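Local coordinates for K Homology domain-containing protein (Aeropyrum pernix, PDB 1TUA) that is of unknown function but carries K homology domains and is therefore probably an RNA-binding protein, at residues Ala149-Ala153 with His169-Met174; Asp143-Ala147 with Ile177-Glu181. Residues are numbered along the deposited sequence.

Contact 1: Ala149-Ala153 with His169-Met174; sequences AAKQA and HLERIM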
ATOM      1  N   ALA A 149     -10.189  -3.842   6.005  1.00 12.17           N
ATOM      2  CA  ALA A 149     -11.501  -3.186   6.002  1.00 11.18           C
ATOM      3  C   ALA A 149     -11.598  -2.284   4.771  1.00 11.05           C
ATOM      4  O   ALA A 149     -12.605  -2.285   4.058  1.00 11.30           O
ATOM      5  CB  ALA A 149     -11.682  -2.365   7.273  1.00 10.50           C
ATOM      6  N   ALA A 150     -10.541  -1.515   4.522  1.00 10.35           N
ATOM      7  CA  ALA A 150     -10.490  -0.616   3.373  1.00  9.89           C
ATOM      8  C   ALA A 150     -10.561  -1.408   2.062  1.00 10.92           C
ATOM      9  O   ALA A 150     -11.232  -1.008   1.109  1.00 11.00           O
ATOM     10  CB  ALA A 150      -9.202   0.206   3.419  1.00  9.47           C
ATOM     11  N   LYS A 151      -9.856  -2.535   2.021  1.00 11.47           N
ATOM     12  CA  LYS A 151      -9.829  -3.385   0.837  1.00 12.88           C
ATOM     13  C   LYS A 151     -11.247  -3.814   0.480  1.00 13.72           C
ATOM     14  O   LYS A 151     -11.664  -3.751  -0.680  1.00 13.53           O
ATOM     15  CB  LYS A 151      -8.968  -4.619   1.110  1.00 15.16           C
ATOM     16  CG  LYS A 151      -8.914  -5.637  -0.021  1.00 20.38           C
ATOM     17  CD  LYS A 151      -8.162  -6.886   0.429  1.00 24.30           C
ATOM     18  CE  LYS A 151      -8.053  -7.922  -0.683  1.00 28.30           C
ATOM     19  NZ  LYS A 151      -7.050  -7.545  -1.723  1.00 30.74           N
ATOM     20  N   GLN A 152     -11.985  -4.253   1.494  1.00 12.67           N
ATOM     21  CA  GLN A 152     -13.354  -4.695   1.299  1.00 14.14           C
ATOM     22  C   GLN A 152     -14.220  -3.549   0.765  1.00 13.92           C
ATOM     23  O   GLN A 152     -14.976  -3.733  -0.193  1.00 14.40           O
ATOM     24  CB  GLN A 152     -13.902  -5.234   2.625  1.00 17.35           C
ATOM     25  CG  GLN A 152     -15.338  -5.701   2.575  1.00 24.03           C
ATOM     26  CD  GLN A 152     -15.793  -6.295   3.894  1.00 26.34           C
ATOM     27  OE1 GLN A 152     -15.463  -5.788   4.969  1.00 28.86           O
ATOM     28  NE2 GLN A 152     -16.566  -7.369   3.819  1.00 29.12           N
ATOM     29  N   ALA A 153     -14.104  -2.366   1.371  1.00 12.39           N
ATOM     30  CA  ALA A 153     -14.880  -1.209   0.927  1.00 12.08           C
ATOM     31  C   ALA A 153     -14.570  -0.883  -0.538  1.00 12.93           C
ATOM     32  O   ALA A 153     -15.478  -0.598  -1.328  1.00 12.34           O
ATOM     33  CB  ALA A 153     -14.581  -0.007   1.811  1.00 10.98           C
ATOM     34  N   HIS A 169     -21.502  -0.051   6.025  1.00 18.35           N
ATOM     35  CA  HIS A 169     -20.863  -1.333   6.299  1.00 18.33           C
ATOM     36  C   HIS A 169     -19.484  -1.139   6.932  1.00 17.40           C
ATOM     37  O   HIS A 169     -19.148  -1.792   7.921  1.00 15.44           O
ATOM     38  CB  HIS A 169     -20.740  -2.135   5.004  1.00 21.23           C
ATOM     39  CG  HIS A 169     -19.976  -3.412   5.157  1.00 25.44           C
ATOM     40  ND1 HIS A 169     -18.598  -3.458   5.171  1.00 27.82           N
ATOM     41  CD2 HIS A 169     -20.398  -4.686   5.331  1.00 27.53           C
ATOM     42  CE1 HIS A 169     -18.203  -4.707   5.347  1.00 28.90           C
ATOM     43  NE2 HIS A 169     -19.277  -5.471   5.447  1.00 30.00           N
ATOM     44  N   LEU A 170     -18.696  -0.236   6.353  1.00 16.63           N
ATOM     45  CA  LEU A 170     -17.356   0.070   6.849  1.00 17.56           C
ATOM     46  C   LEU A 170     -17.446   0.581   8.285  1.00 18.60           C
ATOM     47  O   LEU A 170     -16.606   0.268   9.125  1.00 17.65           O
ATOM     48  CB  LEU A 170     -16.713   1.123   5.946  1.00 18.12           C
ATOM     49  CG  LEU A 170     -15.219   1.413   6.072  1.00 20.25           C
ATOM     50  CD1 LEU A 170     -14.415   0.122   5.973  1.00 18.12           C
ATOM     51  CD2 LEU A 170     -14.824   2.394   4.969  1.00 17.49           C
ATOM     52  N   GLU A 171     -18.487   1.365   8.546  1.00 20.68           N
ATOM     53  CA  GLU A 171     -18.763   1.938   9.862  1.00 24.12           C
ATOM     54  C   GLU A 171     -18.914   0.808  10.890  1.00 24.86           C
ATOM     55  O   GLU A 171     -18.347   0.863  11.989  1.00 25.64           O
ATOM     56  CB  GLU A 171     -20.067   2.736   9.790  1.00 27.29           C
ATOM     57  CG  GLU A 171     -20.408   3.543  11.020  1.00 32.16           C
ATOM     58  CD  GLU A 171     -19.933   4.969  10.912  1.00 33.56           C
ATOM     59  OE1 GLU A 171     -20.150   5.587   9.851  1.00 36.87           O
ATOM     60  OE2 GLU A 171     -19.354   5.477  11.889  1.00 35.68           O
ATOM     61  N   ARG A 172     -19.688  -0.212  10.522  1.00 23.79           N
ATOM     62  CA  ARG A 172     -19.921  -1.357  11.396  1.00 23.80           C
ATOM     63  C   ARG A 172     -18.615  -2.088  11.655  1.00 20.79           C
ATOM     64  O   ARG A 172     -18.291  -2.416  12.795  1.00 18.37           O
ATOM     65  CB  ARG A 172     -20.920  -2.325  10.757  1.00 26.86           C
ATOM     66  CG  ARG A 172     -22.251  -1.692  10.411  1.00 34.79           C
ATOM     67  CD  ARG A 172     -23.061  -1.345  11.651  1.00 39.92           C
ATOM     68  NE  ARG A 172     -24.209  -0.500  11.323  1.00 45.15           N
ATOM     69  CZ  ARG A 172     -25.136  -0.807  10.417  1.00 47.26           C
ATOM     70  NH1 ARG A 172     -25.061  -1.948   9.737  1.00 47.91           N
ATOM     71  NH2 ARG A 172     -26.137   0.031  10.186  1.00 48.21           N
ATOM     72  N   ILE A 173     -17.873  -2.342  10.583  1.00 17.61           N
ATOM     73  CA  ILE A 173     -16.599  -3.040  10.680  1.00 17.91           C
ATOM     74  C   ILE A 173     -15.591  -2.284  11.541  1.00 16.38           C
ATOM     75  O   ILE A 173     -14.935  -2.877  12.401  1.00 15.45           O
ATOM     76  CB  ILE A 173     -15.976  -3.261   9.276  1.00 19.29           C
ATOM     77  CG1 ILE A 173     -16.886  -4.162   8.434  1.00 20.42           C
ATOM     78  CG2 ILE A 173     -14.587  -3.865   9.408  1.00 18.21           C
ATOM     79  CD1 ILE A 173     -17.123  -5.530   9.024  1.00 22.78           C
ATOM     80  N   MET A 174     -15.467  -0.978  11.313  1.00 15.11           N
ATOM     81  CA  MET A 174     -14.510  -0.166  12.059  1.00 15.27           C
ATOM     82  C   MET A 174     -14.899   0.098  13.513  1.00 16.65           C
ATOM     83  O   MET A 174     -14.030   0.173  14.383  1.00 15.61           O
ATOM     84  CB  MET A 174     -14.257   1.157  11.332  1.00 13.65           C
ATOM     85  CG  MET A 174     -13.371   1.017  10.088  1.00 15.18           C
ATOM     86  SD  MET A 174     -11.720   0.318  10.425  1.00  6.31           S
ATOM     87  CE  MET A 174     -11.182   1.389  11.733  1.00 13.43           C
TER
HETATM   88  O   HOH W   1     -17.944  -7.863   6.757  1.00 41.46           O

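Contact 2: Asp143-Ala147 with Ile177-Glu181; sequences DYERA and IKRRE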
ATOM      1  N   ASP A 143      -2.660  -0.935   9.278  1.00 13.24           N
ATOM      2  CA  ASP A 143      -2.440  -2.178  10.013  1.00 15.50           C
ATOM      3  C   ASP A 143      -3.374  -3.223   9.415  1.00 15.53           C
ATOM      4  O   ASP A 143      -4.315  -2.885   8.695  1.00 15.11           O
ATOM      5  CB  ASP A 143      -2.643  -2.023  11.542  1.00 17.40           C
ATOM      6  CG  ASP A 143      -4.040  -1.594  11.931  1.00 21.25           C
ATOM      7  OD1 ASP A 143      -5.018  -2.240  11.508  1.00 23.08           O
ATOM      8  OD2 ASP A 143      -4.160  -0.608  12.688  1.00 25.96           O
ATOM      9  N   TYR A 144      -3.102  -4.491   9.695  1.00 16.00           N
ATOM     10  CA  TYR A 144      -3.880  -5.586   9.132  1.00 17.12           C
ATOM     11  C   TYR A 144      -5.395  -5.428   9.031  1.00 16.70           C
ATOM     12  O   TYR A 144      -5.951  -5.487   7.937  1.00 17.07           O
ATOM     13  CB  TYR A 144      -3.584  -6.891   9.874  1.00 20.63           C
ATOM     14  CG  TYR A 144      -4.270  -8.066   9.227  1.00 24.68           C
ATOM     15  CD1 TYR A 144      -3.860  -8.534   7.980  1.00 26.32           C
ATOM     16  CD2 TYR A 144      -5.377  -8.665   9.824  1.00 26.47           C
ATOM     17  CE1 TYR A 144      -4.537  -9.567   7.340  1.00 28.58           C
ATOM     18  CE2 TYR A 144      -6.064  -9.699   9.192  1.00 28.61           C
ATOM     19  CZ  TYR A 144      -5.640 -10.142   7.952  1.00 28.63           C
ATOM     20  OH  TYR A 144      -6.323 -11.154   7.318  1.00 31.68           O
ATOM     21  N   GLU A 145      -6.066  -5.251  10.162  1.00 15.59           N
ATOM     22  CA  GLU A 145      -7.518  -5.126  10.148  1.00 16.41           C
ATOM     23  C   GLU A 145      -8.056  -3.908   9.404  1.00 14.71           C
ATOM     24  O   GLU A 145      -9.043  -4.010   8.672  1.00 14.22           O
ATOM     25  CB  GLU A 145      -8.047  -5.124  11.571  1.00 18.53           C
ATOM     26  CG  GLU A 145      -7.779  -6.405  12.297  1.00 23.03           C
ATOM     27  CD  GLU A 145      -8.533  -6.467  13.590  1.00 28.19           C
ATOM     28  OE1 GLU A 145      -8.219  -5.669  14.499  1.00 30.76           O
ATOM     29  OE2 GLU A 145      -9.457  -7.300  13.689  1.00 31.96           O
ATOM     30  N   ARG A 146      -7.424  -2.757   9.600  1.00 12.88           N
ATOM     31  CA  ARG A 146      -7.859  -1.542   8.922  1.00 13.26           C
ATOM     32  C   ARG A 146      -7.616  -1.625   7.413  1.00 12.38           C
ATOM     33  O   ARG A 146      -8.464  -1.214   6.620  1.00 12.45           O
ATOM     34  CB  ARG A 146      -7.151  -0.324   9.521  1.00 12.85           C
ATOM     35  CG  ARG A 146      -7.623  -0.013  10.934  1.00 13.62           C
ATOM     36  CD  ARG A 146      -6.848   1.132  11.560  1.00 13.69           C
ATOM     37  NE  ARG A 146      -7.475   1.558  12.811  1.00 16.37           N
ATOM     38  CZ  ARG A 146      -7.555   0.807  13.904  1.00 15.39           C
ATOM     39  NH1 ARG A 146      -7.040  -0.416  13.914  1.00 16.06           N
ATOM     40  NH2 ARG A 146      -8.171   1.273  14.982  1.00 15.98           N
ATOM     41  N   ALA A 147      -6.467  -2.165   7.012  1.00 11.42           N
ATOM     42  CA  ALA A 147      -6.171  -2.310   5.588  1.00 11.60           C
ATOM     43  C   ALA A 147      -7.169  -3.289   4.947  1.00 12.23           C
ATOM     44  O   ALA A 147      -7.624  -3.079   3.819  1.00 12.59           O
ATOM     45  CB  ALA A 147      -4.736  -2.805   5.391  1.00 11.15           C
ATOM     46  N   ILE A 177     -13.835  -2.993  15.313  1.00 20.57           N
ATOM     47  CA  ILE A 177     -12.385  -3.066  15.487  1.00 19.00           C
ATOM     48  C   ILE A 177     -11.916  -2.160  16.628  1.00 17.96           C
ATOM     49  O   ILE A 177     -11.158  -2.584  17.508  1.00 17.20           O
ATOM     50  CB  ILE A 177     -11.661  -2.659  14.170  1.00 17.65           C
ATOM     51  CG1 ILE A 177     -11.942  -3.709  13.092  1.00 17.54           C
ATOM     52  CG2 ILE A 177     -10.161  -2.513  14.401  1.00 16.44           C
ATOM     53  CD1 ILE A 177     -11.471  -3.313  11.711  1.00 17.67           C
ATOM     54  N   LYS A 178     -12.378  -0.916  16.616  1.00 17.94           N
ATOM     55  CA  LYS A 178     -11.988   0.039  17.638  1.00 19.93           C
ATOM     56  C   LYS A 178     -12.582  -0.306  18.998  1.00 21.19           C
ATOM     57  O   LYS A 178     -11.936  -0.115  20.025  1.00 21.14           O
ATOM     58  CB  LYS A 178     -12.401   1.452  17.229  1.00 20.65           C
ATOM     59  CG  LYS A 178     -11.652   1.988  16.027  1.00 23.49           C
ATOM     60  CD  LYS A 178     -12.010   3.441  15.803  1.00 27.81           C
ATOM     61  CE  LYS A 178     -11.208   4.040  14.678  1.00 31.29           C
ATOM     62  NZ  LYS A 178     -11.548   5.480  14.505  1.00 34.32           N
ATOM     63  N   ARG A 179     -13.812  -0.807  19.010  1.00 23.21           N
ATOM     64  CA  ARG A 179     -14.432  -1.177  20.276  1.00 24.65           C
ATOM     65  C   ARG A 179     -13.593  -2.268  20.933  1.00 24.86           C
ATOM     66  O   ARG A 179     -13.265  -2.186  22.117  1.00 24.79           O
ATOM     67  CB  ARG A 179     -15.863  -1.679  20.052  1.00 27.22           C
ATOM     68  CG  ARG A 179     -16.579  -2.104  21.335  1.00 29.68           C
ATOM     69  CD  ARG A 179     -18.093  -2.004  21.191  1.00 32.48           C
ATOM     70  NE  ARG A 179     -18.795  -2.381  22.416  1.00 35.17           N
ATOM     71  CZ  ARG A 179     -18.903  -3.630  22.861  1.00 37.85           C
ATOM     72  NH1 ARG A 179     -18.354  -4.630  22.176  1.00 38.41           N
ATOM     73  NH2 ARG A 179     -19.556  -3.880  23.992  1.00 38.07           N
ATOM     74  N   ARG A 180     -13.231  -3.278  20.150  1.00 25.46           N
ATOM     75  CA  ARG A 180     -12.428  -4.390  20.644  1.00 26.36           C
ATOM     76  C   ARG A 180     -11.090  -3.894  21.173  1.00 26.16           C
ATOM     77  O   ARG A 180     -10.610  -4.355  22.208  1.00 26.57           O
ATOM     78  CB  ARG A 180     -12.196  -5.397  19.523  1.00 29.61           C
ATOM     79  CG  ARG A 180     -11.685  -6.739  19.988  1.00 33.89           C
ATOM     80  CD  ARG A 180     -11.485  -7.677  18.810  1.00 38.69           C
ATOM     81  NE  ARG A 180     -12.592  -7.595  17.859  1.00 43.67           N
ATOM     82  CZ  ARG A 180     -12.505  -7.033  16.652  1.00 45.87           C
ATOM     83  NH1 ARG A 180     -11.356  -6.504  16.242  1.00 45.90           N
ATOM     84  NH2 ARG A 180     -13.570  -6.984  15.860  1.00 45.51           N
ATOM     85  N   GLU A 181     -10.484  -2.952  20.462  1.00 24.32           N
ATOM     86  CA  GLU A 181      -9.204  -2.414  20.896  1.00 24.04           C
ATOM     87  C   GLU A 181      -9.367  -1.696  22.231  1.00 23.39           C
ATOM     88  O   GLU A 181      -8.575  -1.895  23.150  1.00 24.23           O
ATOM     89  CB  GLU A 181      -8.634  -1.450  19.844  1.00 23.41           C
ATOM     90  CG  GLU A 181      -8.400  -2.101  18.488  1.00 24.47           C
ATOM     91  CD  GLU A 181      -7.726  -1.172  17.482  1.00 25.61           C
ATOM     92  OE1 GLU A 181      -8.135   0.005  17.377  1.00 25.45           O
ATOM     93  OE2 GLU A 181      -6.793  -1.632  16.788  1.00 25.66           O
TER
HETATM   94  O   HOH W   2      -9.582  -4.613  17.258  1.00 33.22           O
HETATM   95  O   HOH W   3      -6.570  -4.027  15.670  1.00 41.13           O

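Contact 1: Ala149-Ala153 with His169-Met174
A buried, largely apolar helix-helix contact joins the middle of helix 144-158 to helix 163-188, the C-terminal helix that follows it in the chain. The two short segments run nearly antiparallel, at 166° between their N-to-C directions, and their axes approach to 10.2 Å. The CA atoms of A153 and L170 are 6.5 Å apart, and the small A149 and A153 face the larger side chains of the partner helix. A149 supplies the seat for three of these. Its CB lies 3.9 Å from L170 CD1, 3.9 Å from I173 CG2 and 4.1 Å from M174 SD. One turn further on, A153 CB meets the other methyl of L170, CD2, at 4.0 Å. L170 thus spans a full turn of the opposite helix: although its CA-CB bond points sideways, the t,p rotamer brings the branched end inward, with CD1 also 3.6 Å from A149 O. Along one edge the packing turns polar. Q152 OE1 lies close to the plane of the H169 ring, 3.0 Å from H169 CE1, and a water bridges the same two residues, at 3.3 Å from Q152 NE2 and 3.0 Å from H169 NE2. Facing away from this interface, A150 packs on I123 and T127 of helix 118-127 and on I140 of strand 137-141, while L170 also touches M126 and T127. Helix 144-158 is the last element of a beta-alpha-alpha-beta-beta-alpha unit, the type I KH fold, against whose helices 118-127 and 144-158 the C-terminal helix packs.

Contact 2: Asp143-Ala147 with Ile177-Glu181
Charged side chains of the first turn of helix 144-158 grip helix 163-188 in a salt-bridge network at the protein surface. D143, in the N-cap position with chi1 at p, turns its carboxylate back over the helix start, where OD1 accepts from R146 N at 3.1 Å. The R146 side chain leaves its backbone sideways, then extends through an m,t,t conformation so that the guanidinium reaches the other helix. There it meets E181 in a two-pronged salt bridge: R146 NH2 donates to E181 OE1 at 2.7 Å and R146 NH1 to E181 OE2 at 3.1 Å. R146 NH1 also forms a salt bridge with D143 OD2 at 3.1 Å, whose hydrogen bond is weak, so this guanidinium lies between two acids. E181 answers with an m,t rotamer that reaches toward the arginine. E145, likewise m,t, places OE2 3.3 Å from R180 NH1 in a longer salt bridge, while R180 NH2 pairs with E176 of its own helix. One water lies between the two glutamates, 2.6 Å from E145 OE1 and 2.7 Å from E181 OE2; another sits 2.6 Å from I177 O. I177 points toward the partner, its CG2 3.7 Å from E145 OE1 and 3.8 Å from R146 NH1, and K178 CG is 3.7 Å from R146 NH2, so the charged groups pack beside aliphatic carbons. The capped helix start is also tied to the KH sheet: Y144 packs on I88 and A147 on V90, both in strand 87-93, while E145 and R146 reach across to helix 163-188.

Overall arrangement
Contacts 1 and 2 are consecutive parts of one interface between helices 144-158 and 163-188, whose segments run nearly antiparallel in contact 1; their centres are about 10 Å apart. Along the chain the order is 143-147, 149-153, 169-174, 177-181, so contact 1 is nested within the loop that contact 2 closes. The two touch where M174 CE packs 3.9 Å from R146 NE, the point at which the buried apolar packing passes into the surface network of charges. Helix 144-158 also lies against the sheet of strands 87-93, 130-133 and 137-141, and through the two contacts the C-terminal helix lies along this last helix of the second KH unit.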